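PDB 6D2K: FERM, ARHGEF and pleckstrin domain-containing protein 2 from Mus musculus, which acts as a guanine nucleotide exchange factor that activates RAC1, with roles in semaphorin signalling, actin remodelling, osteoclast differentiation and integrin regulation. Local coordinates for residues F22-K27 against K67-Q72; M8-K13 against K77-R82. All coordinates share one frame; numbering follows the deposited sequence.

Interaction 1 of 2, residues F22-K27 against K67-Q72; sequences FDIEPK and KPIIRQ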
# COMPACT_ATOMS: atom_id res chain seq x y z
N PHE A 22 4.63 14.78 -15.52
CA PHE A 22 5.78 15.48 -14.94
C PHE A 22 6.98 15.30 -15.84
O PHE A 22 7.33 14.18 -16.19
CB PHE A 22 6.11 14.94 -13.54
CG PHE A 22 5.01 15.16 -12.54
CD1 PHE A 22 5.09 16.19 -11.63
CD2 PHE A 22 3.91 14.33 -12.51
CE1 PHE A 22 4.08 16.40 -10.70
CE2 PHE A 22 2.90 14.53 -11.60
CZ PHE A 22 2.98 15.56 -10.70
N ASP A 23 7.61 16.41 -16.21
CA ASP A 23 8.80 16.36 -17.04
C ASP A 23 10.04 16.53 -16.17
O ASP A 23 10.14 17.48 -15.39
CB ASP A 23 8.73 17.45 -18.11
CG ASP A 23 7.62 17.20 -19.10
OD1 ASP A 23 7.52 16.07 -19.61
OD2 ASP A 23 6.85 18.14 -19.38
N ILE A 24 10.97 15.59 -16.27
CA ILE A 24 12.12 15.60 -15.38
C ILE A 24 13.35 15.09 -16.11
O ILE A 24 13.25 14.27 -17.01
CB ILE A 24 11.85 14.74 -14.15
CG1 ILE A 24 12.90 14.98 -13.06
CG2 ILE A 24 11.79 13.27 -14.53
CD1 ILE A 24 12.47 14.50 -11.70
N GLU A 25 14.52 15.59 -15.70
CA GLU A 25 15.78 15.09 -16.24
C GLU A 25 16.03 13.70 -15.72
O GLU A 25 16.01 13.47 -14.51
CB GLU A 25 16.93 16.01 -15.87
CG GLU A 25 16.84 17.38 -16.51
CD GLU A 25 17.92 18.32 -16.04
OE1 GLU A 25 17.87 18.76 -14.87
OE2 GLU A 25 18.83 18.63 -16.84
N PRO A 26 16.24 12.74 -16.63
CA PRO A 26 16.38 11.33 -16.26
C PRO A 26 17.43 11.11 -15.17
O PRO A 26 17.28 10.19 -14.38
CB PRO A 26 16.80 10.66 -17.57
CG PRO A 26 16.26 11.56 -18.64
CD PRO A 26 16.31 12.95 -18.09
N LYS A 27 18.46 11.96 -15.13
CA LYS A 27 19.55 11.77 -14.19
C LYS A 27 19.22 12.22 -12.77
O LYS A 27 19.95 11.91 -11.83
CB LYS A 27 20.79 12.54 -14.66
CG LYS A 27 20.62 14.05 -14.56
CD LYS A 27 21.84 14.78 -15.08
CE LYS A 27 21.60 16.28 -15.06
NZ LYS A 27 20.34 16.61 -15.77
N LYS A 67 18.33 7.60 -5.80
CA LYS A 67 18.89 7.03 -7.01
C LYS A 67 18.29 7.73 -8.22
O LYS A 67 17.14 8.15 -8.18
CB LYS A 67 18.62 5.52 -7.09
CG LYS A 67 19.61 4.66 -6.31
CD LYS A 67 19.64 3.23 -6.84
CE LYS A 67 20.91 2.51 -6.40
NZ LYS A 67 20.96 1.10 -6.90
N PRO A 68 19.08 7.87 -9.30
CA PRO A 68 18.57 8.47 -10.54
C PRO A 68 17.33 7.75 -11.05
O PRO A 68 17.28 6.52 -11.06
CB PRO A 68 19.74 8.25 -11.52
CG PRO A 68 20.93 8.25 -10.65
CD PRO A 68 20.51 7.55 -9.39
N ILE A 69 16.35 8.53 -11.49
CA ILE A 69 15.09 7.98 -11.98
C ILE A 69 15.25 7.05 -13.18
O ILE A 69 14.66 5.98 -13.23
CB ILE A 69 14.13 9.10 -12.36
CG1 ILE A 69 13.72 9.87 -11.09
CG2 ILE A 69 12.92 8.54 -13.07
CD1 ILE A 69 13.22 11.27 -11.37
N ILE A 70 16.03 7.48 -14.16
CA ILE A 70 16.16 6.72 -15.39
C ILE A 70 16.73 5.31 -15.14
O ILE A 70 16.36 4.36 -15.82
CB ILE A 70 17.00 7.50 -16.44
CG1 ILE A 70 16.52 7.21 -17.87
CG2 ILE A 70 18.48 7.24 -16.23
CD1 ILE A 70 16.61 5.77 -18.29
N ARG A 71 17.59 5.18 -14.14
CA ARG A 71 18.18 3.89 -13.79
C ARG A 71 17.18 2.94 -13.12
O ARG A 71 17.40 1.73 -13.06
CB ARG A 71 19.39 4.09 -12.90
N GLN A 72 16.10 3.50 -12.59
CA GLN A 72 15.03 2.74 -11.97
C GLN A 72 13.89 2.40 -12.93
O GLN A 72 13.42 1.27 -12.98
CB GLN A 72 14.45 3.54 -10.80
CG GLN A 72 15.49 3.94 -9.76
CD GLN A 72 14.85 4.54 -8.53
OE1 GLN A 72 14.05 3.88 -7.87
NE2 GLN A 72 15.19 5.79 -8.22
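P26 and I70 meet through both backbone and side chain. The N-H of I70 donates to the carbonyl O of P26, with 3.0 Å between I70 N and P26 O and an N-H...O angle of 162°. The donor lies a little out of the carbonyl plane, tilted by 17°. I70 lies in the first turn of helix 69-73, where a backbone N-H has no carbonyl of its own helix to bind. The loop carbonyl of P26 takes that place.

The side chain of I70 starts against the same proline. Its CB is 3.4 Å from P26 CB, which is tight for two carbons. CG1 still touches P26 CB, at 3.5 Å. CG2 sits between the backbone N and the carbonyl carbon and is 3.7 Å from P26 O. CD1, the tip, then leads away from the loop.

The second apolar contact lies deeper. I24 and I69 reach toward each other tip to tip, and their CD1 atoms are only 3.3 Å apart. In I24, chi1 of -167° sets CG1 anti to the backbone N, where CG1, which carries CD1, is itself 4.1 Å from I69 CD1. CG2 of I24 also lies near I69 CD1. Both isoleucines are buried. V32 of helix 30-41 and I10 of strand 8-13 also pack on I24.

At the outer edge, P68 CB rests 3.7 Å from the carbonyl O of K27. The CB of K27 points away from segment 67-72. K27 NZ forms a salt bridge with E25 OE2 at 2.7 Å, coming from above the carboxylate plane. E25 OE2 also accepts from E5 N.

The contact joins the loop after strand 19-24 to the short helix 69-73. Such a short helix ahead of the last strand is part of the ubiquitin-like fold, here the N-terminal lobe of the FERM domain.

Interaction 2 of 2, residues M8-K13 against K77-R82; sequences MRIRVK and KNAVLR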
# COMPACT_ATOMS: atom_id res chain seq x y z
N MET A 8 12.54 13.62 -19.51
CA MET A 8 11.61 12.53 -19.79
C MET A 8 10.22 12.87 -19.26
O MET A 8 10.09 13.57 -18.24
CB MET A 8 12.11 11.20 -19.19
CG MET A 8 12.36 11.23 -17.69
SD MET A 8 13.09 9.68 -17.07
CE MET A 8 11.81 8.49 -17.47
N ARG A 9 9.19 12.40 -19.95
CA ARG A 9 7.80 12.64 -19.57
C ARG A 9 7.36 11.47 -18.72
O ARG A 9 7.41 10.33 -19.16
CB ARG A 9 6.91 12.73 -20.81
CG ARG A 9 5.43 12.95 -20.52
CD ARG A 9 5.21 14.28 -19.83
NE ARG A 9 4.34 15.18 -20.59
CZ ARG A 9 4.74 16.00 -21.54
NH1 ARG A 9 6.02 16.05 -21.89
NH2 ARG A 9 3.86 16.79 -22.16
N ILE A 10 6.94 11.75 -17.49
CA ILE A 10 6.53 10.68 -16.61
C ILE A 10 5.05 10.86 -16.28
O ILE A 10 4.63 11.93 -15.87
CB ILE A 10 7.37 10.68 -15.33
CG1 ILE A 10 8.85 10.48 -15.70
CG2 ILE A 10 6.91 9.60 -14.37
CD1 ILE A 10 9.79 10.46 -14.53
N ARG A 11 4.25 9.81 -16.49
CA ARG A 11 2.84 9.85 -16.12
C ARG A 11 2.68 9.37 -14.68
O ARG A 11 3.15 8.29 -14.33
CB ARG A 11 2.02 8.98 -17.06
CG ARG A 11 2.04 9.45 -18.51
CD ARG A 11 1.26 8.52 -19.44
NE ARG A 11 -0.17 8.46 -19.12
CZ ARG A 11 -1.03 9.44 -19.39
NH1 ARG A 11 -0.62 10.56 -19.98
NH2 ARG A 11 -2.32 9.30 -19.07
N VAL A 12 2.04 10.18 -13.84
CA VAL A 12 1.82 9.78 -12.46
C VAL A 12 0.33 9.58 -12.22
O VAL A 12 -0.44 10.53 -12.30
CB VAL A 12 2.41 10.77 -11.45
CG1 VAL A 12 2.03 10.36 -10.01
CG2 VAL A 12 3.92 10.81 -11.59
N LYS A 13 -0.06 8.33 -11.97
CA LYS A 13 -1.45 8.02 -11.69
C LYS A 13 -1.71 8.29 -10.22
O LYS A 13 -1.08 7.70 -9.36
CB LYS A 13 -1.76 6.56 -12.05
CG LYS A 13 -3.24 6.20 -11.90
CD LYS A 13 -3.51 4.76 -12.35
CE LYS A 13 -5.01 4.49 -12.47
NZ LYS A 13 -5.65 5.34 -13.51
N LYS A 77 10.53 6.95 -22.89
CA LYS A 77 9.40 7.46 -23.66
C LYS A 77 8.09 7.49 -22.86
O LYS A 77 7.29 8.41 -23.02
CB LYS A 77 9.22 6.65 -24.95
CG LYS A 77 10.40 6.73 -25.93
CD LYS A 77 10.44 8.06 -26.66
CE LYS A 77 11.48 8.06 -27.79
NZ LYS A 77 12.89 7.99 -27.30
N ASN A 78 7.88 6.50 -22.00
CA ASN A 78 6.63 6.43 -21.24
C ASN A 78 6.74 5.73 -19.90
O ASN A 78 6.20 4.64 -19.69
CB ASN A 78 5.52 5.82 -22.08
CG ASN A 78 6.00 4.65 -22.88
OD1 ASN A 78 6.41 3.63 -22.33
ND2 ASN A 78 5.97 4.79 -24.20
N ALA A 79 7.46 6.37 -19.00
CA ALA A 79 7.47 5.93 -17.62
C ALA A 79 6.10 6.22 -17.00
O ALA A 79 5.53 7.30 -17.19
CB ALA A 79 8.55 6.67 -16.87
N VAL A 80 5.56 5.23 -16.29
CA VAL A 80 4.31 5.42 -15.55
C VAL A 80 4.52 4.97 -14.12
O VAL A 80 5.08 3.91 -13.87
CB VAL A 80 3.16 4.59 -16.13
CG1 VAL A 80 1.89 4.83 -15.33
CG2 VAL A 80 2.94 4.94 -17.60
N LEU A 81 4.10 5.80 -13.17
CA LEU A 81 4.21 5.47 -11.76
C LEU A 81 2.88 5.82 -11.13
O LEU A 81 2.12 6.58 -11.72
CB LEU A 81 5.30 6.29 -11.09
CG LEU A 81 6.72 5.90 -11.52
CD1 LEU A 81 7.17 6.78 -12.65
CD2 LEU A 81 7.66 6.01 -10.35
N ARG A 82 2.59 5.27 -9.96
CA ARG A 82 1.37 5.65 -9.27
C ARG A 82 1.63 6.02 -7.82
O ARG A 82 2.52 5.48 -7.17
CB ARG A 82 0.29 4.57 -9.37
CG ARG A 82 0.48 3.37 -8.48
CD ARG A 82 -0.66 2.38 -8.74
NE ARG A 82 -0.62 1.24 -7.85
CZ ARG A 82 -1.56 0.30 -7.83
NH1 ARG A 82 -1.47 -0.72 -6.98
NH2 ARG A 82 -2.60 0.38 -8.66
O HOH W 1 8.99 8.46 -19.74
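R11 bonds to both A79 and L81, each time through its backbone. R11 N donates to A79 O at 2.9 Å, and R11 O accepts from L81 N at 2.9 Å. K13 N then donates to L81 O at 2.8 Å. CA-H...O contacts lie beside these bonds, for example V80 CA to R11 O at 3.3 Å. Before the direct bonds begin, a water accepts from A79 N and lies close to R9 O.

The strands run parallel, 22° apart. They are the first and last strands of the five-stranded sheet of the ubiquitin-like FERM N-terminal lobe, side by side at its middle.

Apolar contacts lie on the face that carries I10, V12, A79 and L81. I10 and L81 cross obliquely, with I10 CG2 just 3.3 Å from L81 CD1, a tight fit. With CG2 of I10 anti to the backbone N, it is this branch that meets L81 CD1. A79 CB meets M8 CE at 3.8 Å and I10 CG1 at 4.0 Å. V73 of helix 69-73 touches M8 and A79.

The other face carries R11, K13, V80 and R82. Contact there is mostly through the bases of the side chains, such as K13 CB with R82 CB. The charged end of R82 leads away to salt bridges with E52 and E114.

Interactions 1 and 2 lie in the same lobe, with centres about 10 Å apart, and interaction 1 is nested in the loop closed by interaction 2. They use neighbouring elements: strands 19-24 and 8-13 pair in one sheet, and helix 69-73 leads into strand 79-85. Interaction 2 is strand pairing, with regular backbone bonds, a buried apolar face and a second, mostly more exposed face that carries R11, K13 and V80, with R82 buried. Interaction 1 joins a loop to a helix start, with one direct backbone bond and packing of proline and isoleucine side chains. It buries less surface. Their buried sides meet where I24 packs on I10. At the surface, D23 and R9 form a salt bridge between them.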